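Local structure of putative cathepsin d (Ixodes ricinus, 5N7N) at residues 11-16 with 34-39; 42-47 with 64-69. The protein is the zymogen of a tick cathepsin D-like protease of the peptidase A1 family, which probably cleaves proteins as an aspartic endopeptidase. All coordinates share one frame; numbering follows the deposited sequence.

Contact 1 of 2, residues 11-16 with 34-39; sequences SVRKQL and NLLDVV. Unlike the reference sequence in segment 34-39: Val39 (reference Glu).
The Arg13 guanidinium meets the Asp37 carboxylate at its edge: Asp37 OD1 lies almost in the guanidinium plane, and Asn34 ND2 is near that same plane. Leu36 CB approaches the group obliquely, 3.9 Å from Arg13 NH1. This is the N-terminal end of helix 12-18 in an aspartic protease zymogen, held against the irregular, turn-containing connection that leads into strand 40-46.

The salt bridge runs through one arm, Arg13 NH1 to Asp37 OD1 at 2.9 Å, with an almost straight N-H...O angle of 175°. The donor comes in on the syn side of OD1 but 27° out of the carboxylate plane, and the two flat groups are turned moderately against each other. The bend at chi3 brings NH1 round to Asp37 OD1, which Arg13 CD also touches. The other arm, NH2, makes a second salt bridge with Glu25, and being held at both arms probably limits rotation of the group.

The backbone supplies a second grip on the same arginine, since Arg13 N donates to Leu36 O over 2.8 Å. The Leu36 side chain crosses that of Val12 obliquely, CD2 to Val12 CG1 3.7 Å, while Leu16 is only marginal. Leu36 is itself positioned by an Asx turn, in which Asn34 OD1 accepts from Leu36 N in the carbonyl plane; Asn34 ND2 is hydrogen-bonded to Tyr28 OH. The side chain of Val38 lies about 6 Å from that of Asp58 and about 7 Å from that of Asn249, both predicted active-site residues, the latter changed in this structure.

At the helix start Ser11 is the N-cap. Its OG, set between the backbone N and carbonyl carbon (chi1 73°), accepts from Lys14 N at 3.0 Å, while Ser11 CB rests 3.6 Å from Val39 CG2.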
loop_
_atom_site.group_PDB
_atom_site.type_symbol
_atom_site.label_atom_id
_atom_site.label_comp_id
_atom_site.label_asym_id
_atom_site.label_seq_id
_atom_site.Cartn_x
_atom_site.Cartn_y
_atom_site.Cartn_z
ATOM N N SER A 11 3.254 -3.979 -11.303
ATOM C CA SER A 11 1.843 -4.180 -10.988
ATOM C C SER A 11 1.067 -4.708 -12.191
ATOM O O SER A 11 1.494 -4.542 -13.341
ATOM C CB SER A 11 1.218 -2.858 -10.540
ATOM O OG SER A 11 1.058 -2.000 -11.651
ATOM N N VAL A 12 -0.090 -5.309 -11.935
ATOM C CA VAL A 12 -0.931 -5.804 -13.033
ATOM C C VAL A 12 -1.507 -4.627 -13.821
ATOM O O VAL A 12 -1.641 -4.705 -15.040
ATOM C CB VAL A 12 -2.035 -6.755 -12.537
ATOM C CG1 VAL A 12 -2.930 -7.209 -13.688
ATOM C CG2 VAL A 12 -1.410 -7.968 -11.853
ATOM N N ARG A 13 -1.831 -3.534 -13.131
ATOM C CA ARG A 13 -2.265 -2.304 -13.813
ATOM C C ARG A 13 -1.214 -1.818 -14.825
ATOM O O ARG A 13 -1.567 -1.334 -15.893
ATOM C CB ARG A 13 -2.584 -1.199 -12.788
ATOM C CG ARG A 13 -2.751 0.204 -13.368
ATOM C CD ARG A 13 -3.650 1.089 -12.517
ATOM N NE ARG A 13 -5.024 0.944 -12.977
ATOM C CZ ARG A 13 -6.053 0.439 -12.296
ATOM N NH1 ARG A 13 -5.960 0.025 -11.030
ATOM N NH2 ARG A 13 -7.224 0.378 -12.914
ATOM N N LYS A 14 0.063 -1.949 -14.475
ATOM C CA LYS A 14 1.158 -1.552 -15.362
ATOM C C LYS A 14 1.296 -2.521 -16.547
ATOM O O LYS A 14 1.313 -2.091 -17.700
ATOM C CB LYS A 14 2.481 -1.434 -14.587
ATOM C CG LYS A 14 3.548 -0.642 -15.338
ATOM C CD LYS A 14 4.758 -0.289 -14.472
ATOM C CE LYS A 14 5.718 0.671 -15.169
ATOM N NZ LYS A 14 6.125 0.223 -16.535
ATOM N N GLN A 15 1.361 -3.821 -16.265
ATOM C CA GLN A 15 1.332 -4.850 -17.328
ATOM C C GLN A 15 0.182 -4.652 -18.332
ATOM O O GLN A 15 0.361 -4.857 -19.533
ATOM C CB GLN A 15 1.239 -6.249 -16.725
ATOM C CG GLN A 15 2.537 -6.733 -16.108
ATOM C CD GLN A 15 2.353 -8.012 -15.314
ATOM O OE1 GLN A 15 1.435 -8.123 -14.498
ATOM N NE2 GLN A 15 3.221 -8.985 -15.544
ATOM N N LEU A 16 -0.985 -4.247 -17.836
ATOM C CA LEU A 16 -2.116 -3.923 -18.705
ATOM C C LEU A 16 -1.869 -2.679 -19.557
ATOM O O LEU A 16 -2.149 -2.693 -20.756
ATOM C CB LEU A 16 -3.406 -3.787 -17.882
ATOM C CG LEU A 16 -3.898 -5.130 -17.325
ATOM C CD1 LEU A 16 -4.999 -4.943 -16.294
ATOM C CD2 LEU A 16 -4.386 -6.033 -18.447
ATOM N N ASN A 34 -6.825 -2.663 -3.991
ATOM C CA ASN A 34 -6.961 -3.017 -5.396
ATOM C C ASN A 34 -5.756 -3.857 -5.812
ATOM O O ASN A 34 -4.627 -3.377 -5.837
ATOM C CB ASN A 34 -7.103 -1.766 -6.256
ATOM C CG ASN A 34 -7.643 -2.070 -7.647
ATOM O OD1 ASN A 34 -7.204 -3.018 -8.302
ATOM N ND2 ASN A 34 -8.578 -1.258 -8.117
ATOM N N LEU A 35 -6.015 -5.115 -6.148
ATOM C CA LEU A 35 -4.969 -6.080 -6.485
ATOM C C LEU A 35 -4.264 -5.755 -7.800
ATOM O O LEU A 35 -3.165 -6.226 -8.025
ATOM C CB LEU A 35 -5.555 -7.501 -6.538
ATOM C CG LEU A 35 -6.273 -7.991 -5.276
ATOM C CD1 LEU A 35 -6.769 -9.424 -5.437
ATOM C CD2 LEU A 35 -5.377 -7.892 -4.066
ATOM N N LEU A 36 -4.882 -4.944 -8.655
ATOM C CA LEU A 36 -4.201 -4.451 -9.845
ATOM C C LEU A 36 -3.053 -3.486 -9.538
ATOM O O LEU A 36 -2.172 -3.321 -10.385
ATOM C CB LEU A 36 -5.189 -3.751 -10.791
ATOM C CG LEU A 36 -6.398 -4.570 -11.257
ATOM C CD1 LEU A 36 -7.314 -3.742 -12.138
ATOM C CD2 LEU A 36 -5.937 -5.816 -11.995
ATOM N N ASP A 37 -3.062 -2.874 -8.346
ATOM C CA ASP A 37 -2.157 -1.763 -7.971
ATOM C C ASP A 37 -1.061 -2.135 -6.984
ATOM O O ASP A 37 -0.152 -1.343 -6.736
ATOM C CB ASP A 37 -2.973 -0.615 -7.359
ATOM C CG ASP A 37 -3.948 -0.007 -8.342
ATOM O OD1 ASP A 37 -3.547 0.219 -9.497
ATOM O OD2 ASP A 37 -5.120 0.260 -7.985
ATOM N N VAL A 38 -1.158 -3.324 -6.406
ATOM C CA VAL A 38 -0.206 -3.762 -5.389
ATOM C C VAL A 38 1.142 -4.066 -6.034
ATOM O O VAL A 38 1.202 -4.599 -7.147
ATOM C CB VAL A 38 -0.722 -4.981 -4.597
ATOM C CG1 VAL A 38 -1.996 -4.616 -3.842
ATOM C CG2 VAL A 38 -0.941 -6.194 -5.510
ATOM N N VAL A 39 2.215 -3.693 -5.341
ATOM C CA VAL A 39 3.559 -3.712 -5.912
ATOM C C VAL A 39 4.636 -4.376 -5.037
ATOM O O VAL A 39 5.675 -4.753 -5.575
ATOM C CB VAL A 39 3.943 -2.276 -6.361
ATOM C CG1 VAL A 39 5.443 -2.089 -6.581
ATOM C CG2 VAL A 39 3.213 -1.921 -7.656
#

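Contact 2 of 2, residues 42-47 with 64-69; sequences GPISIG and LWLPSS
Ile46 and Leu66 meet tip to tip, with Ile46 CG1 3.6 Å from Leu66 CD1, and this is the tight part of the contact. The two strands belong to the beta-rich fold of a pepsin-like aspartic protease and face each other across a hydrophobic layer. Their segment axes come no nearer than 10.4 Å, their directions differ by 80°, and no hydrogen bond links them, so this is nearly orthogonal packing of side chains and not strand pairing.

Around the close pair the fit is looser. Ile44 and Leu64 lie alongside one another, running in opposite senses, with Ile44 CD1 4.1 Å from Leu64 CD1. Ile46 CD1 stands 4.3 Å from Leu64 CD2. Ile44 CD1 also lies 4.3 Å from Leu66 CD1, making that leucine methyl common to both isoleucines. With chi1 at 57°, Ile44 CG1 sits between its own backbone N and carbonyl carbon, and from there the branch carries CD1 toward both leucines.

Alternation along strand 42-46 separates the two sides: Ile44 and Ile46 start toward the leucines, whereas Ser45 starts away and packs on Pro50, Asp52 and Arg116. More open to solvent is Pro43, partly exposed and uninvolved. Further apolar cover comes from Leu147, which touches Ile44 and Leu64, and from Phe53 and Val55 against Leu66.

All four touching residues are buried, yet they cover just 143 Å² between them. With aliphatic branches alone meeting here, the contact implies cohesion by dispersion and exclusion of water, without the directional constraint of a polar bond.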
loop_
_atom_site.group_PDB
_atom_site.type_symbol
_atom_site.label_atom_id
_atom_site.label_comp_id
_atom_site.label_asym_id
_atom_site.label_seq_id
_atom_site.Cartn_x
_atom_site.Cartn_y
_atom_site.Cartn_z
ATOM N N GLY A 42 5.919 -9.964 0.566
ATOM C CA GLY A 42 6.883 -10.561 1.478
ATOM C C GLY A 42 6.370 -11.911 1.940
ATOM O O GLY A 42 5.161 -12.184 1.845
ATOM N N PRO A 43 7.274 -12.771 2.428
ATOM C CA PRO A 43 6.851 -14.116 2.790
ATOM C C PRO A 43 6.353 -14.228 4.236
ATOM O O PRO A 43 6.834 -13.526 5.131
ATOM C CB PRO A 43 8.130 -14.943 2.592
ATOM C CG PRO A 43 9.241 -13.970 2.898
ATOM C CD PRO A 43 8.706 -12.566 2.711
ATOM N N ILE A 44 5.370 -15.098 4.422
ATOM C CA ILE A 44 4.884 -15.524 5.732
ATOM C C ILE A 44 4.694 -17.021 5.620
ATOM O O ILE A 44 4.794 -17.575 4.535
ATOM C CB ILE A 44 3.502 -14.919 6.082
ATOM C CG1 ILE A 44 2.449 -15.264 5.002
ATOM C CG2 ILE A 44 3.613 -13.418 6.241
ATOM C CD1 ILE A 44 1.011 -15.128 5.458
ATOM N N SER A 45 4.362 -17.660 6.724
ATOM C CA SER A 45 3.904 -19.026 6.657
ATOM C C SER A 45 2.832 -19.266 7.706
ATOM O O SER A 45 2.814 -18.602 8.737
ATOM C CB SER A 45 5.083 -20.008 6.780
ATOM O OG SER A 45 5.502 -20.119 8.124
ATOM N N ILE A 46 1.939 -20.208 7.411
ATOM C CA ILE A 46 0.789 -20.523 8.253
ATOM C C ILE A 46 0.810 -22.019 8.578
ATOM O O ILE A 46 1.116 -22.844 7.720
ATOM C CB ILE A 46 -0.539 -20.175 7.547
ATOM C CG1 ILE A 46 -0.594 -18.698 7.081
ATOM C CG2 ILE A 46 -1.737 -20.500 8.421
ATOM C CD1 ILE A 46 -0.697 -17.640 8.167
ATOM N N GLY A 47 0.518 -22.367 9.820
ATOM C CA GLY A 47 0.292 -23.748 10.173
ATOM C C GLY A 47 1.504 -24.544 10.576
ATOM O O GLY A 47 2.613 -24.035 10.606
ATOM N N LEU A 64 -5.990 -10.416 7.214
ATOM C CA LEU A 64 -5.125 -11.465 6.676
ATOM C C LEU A 64 -6.006 -12.472 5.911
ATOM O O LEU A 64 -6.910 -13.071 6.511
ATOM C CB LEU A 64 -4.390 -12.178 7.817
ATOM C CG LEU A 64 -3.585 -13.442 7.488
ATOM C CD1 LEU A 64 -2.432 -13.150 6.549
ATOM C CD2 LEU A 64 -3.058 -14.087 8.749
ATOM N N TRP A 65 -5.775 -12.638 4.607
ATOM C CA TRP A 65 -6.396 -13.739 3.862
ATOM C C TRP A 65 -5.450 -14.405 2.866
ATOM O O TRP A 65 -4.534 -13.771 2.363
ATOM C CB TRP A 65 -7.663 -13.289 3.150
ATOM C CG TRP A 65 -7.493 -12.315 2.010
ATOM C CD1 TRP A 65 -7.692 -10.975 2.065
ATOM C CD2 TRP A 65 -7.152 -12.616 0.650
ATOM N NE1 TRP A 65 -7.480 -10.414 0.842
ATOM C CE2 TRP A 65 -7.139 -11.397 -0.047
ATOM C CE3 TRP A 65 -6.850 -13.804 -0.044
ATOM C CZ2 TRP A 65 -6.842 -11.318 -1.411
ATOM C CZ3 TRP A 65 -6.531 -13.734 -1.375
ATOM C CH2 TRP A 65 -6.533 -12.490 -2.061
ATOM N N LEU A 66 -5.716 -15.687 2.597
ATOM C CA LEU A 66 -4.984 -16.500 1.631
ATOM C C LEU A 66 -5.940 -17.414 0.873
ATOM O O LEU A 66 -6.997 -17.751 1.387
ATOM C CB LEU A 66 -4.009 -17.395 2.366
ATOM C CG LEU A 66 -2.910 -16.648 3.109
ATOM C CD1 LEU A 66 -2.387 -17.500 4.235
ATOM C CD2 LEU A 66 -1.815 -16.208 2.158
ATOM N N PRO A 67 -5.562 -17.832 -0.348
ATOM C CA PRO A 67 -6.387 -18.817 -1.066
ATOM C C PRO A 67 -6.557 -20.102 -0.266
ATOM O O PRO A 67 -5.601 -20.591 0.307
ATOM C CB PRO A 67 -5.582 -19.073 -2.350
ATOM C CG PRO A 67 -4.789 -17.818 -2.532
ATOM C CD PRO A 67 -4.386 -17.441 -1.145
ATOM N N SER A 68 -7.778 -20.603 -0.185
ATOM C CA SER A 68 -8.042 -21.874 0.467
ATOM C C SER A 68 -7.764 -23.013 -0.498
ATOM O O SER A 68 -7.983 -22.899 -1.703
ATOM C CB SER A 68 -9.502 -21.971 0.894
ATOM O OG SER A 68 -9.776 -23.201 1.560
ATOM N N SER A 69 -7.309 -24.122 0.055
ATOM C CA SER A 69 -7.257 -25.397 -0.665
ATOM C C SER A 69 -8.625 -25.796 -1.219
ATOM O O SER A 69 -8.727 -26.499 -2.235
ATOM C CB SER A 69 -6.762 -26.501 0.286
ATOM O OG SER A 69 -7.645 -26.634 1.401
#

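How the contacts relate
From the N terminus, strand 2-8 leads into helix 12-18, and the chain then runs through mostly irregular structure until contact 1 closes that loop by bringing 34-39 back to the helix start. Segment 34-39 passes into strand 40-46, where contact 2 opens. Its loop includes strand 51-58 and closes at strand 64-67. The two loops are therefore in series, neither nested nor crossed, and their centres lie 20 Å apart, with no touch beyond adjoining in sequence. Contact 1 ties the helix to the approach to strand 40-46, near the predicted active-site residues; contact 2 joins that strand to 64-67 farther from the chain centre.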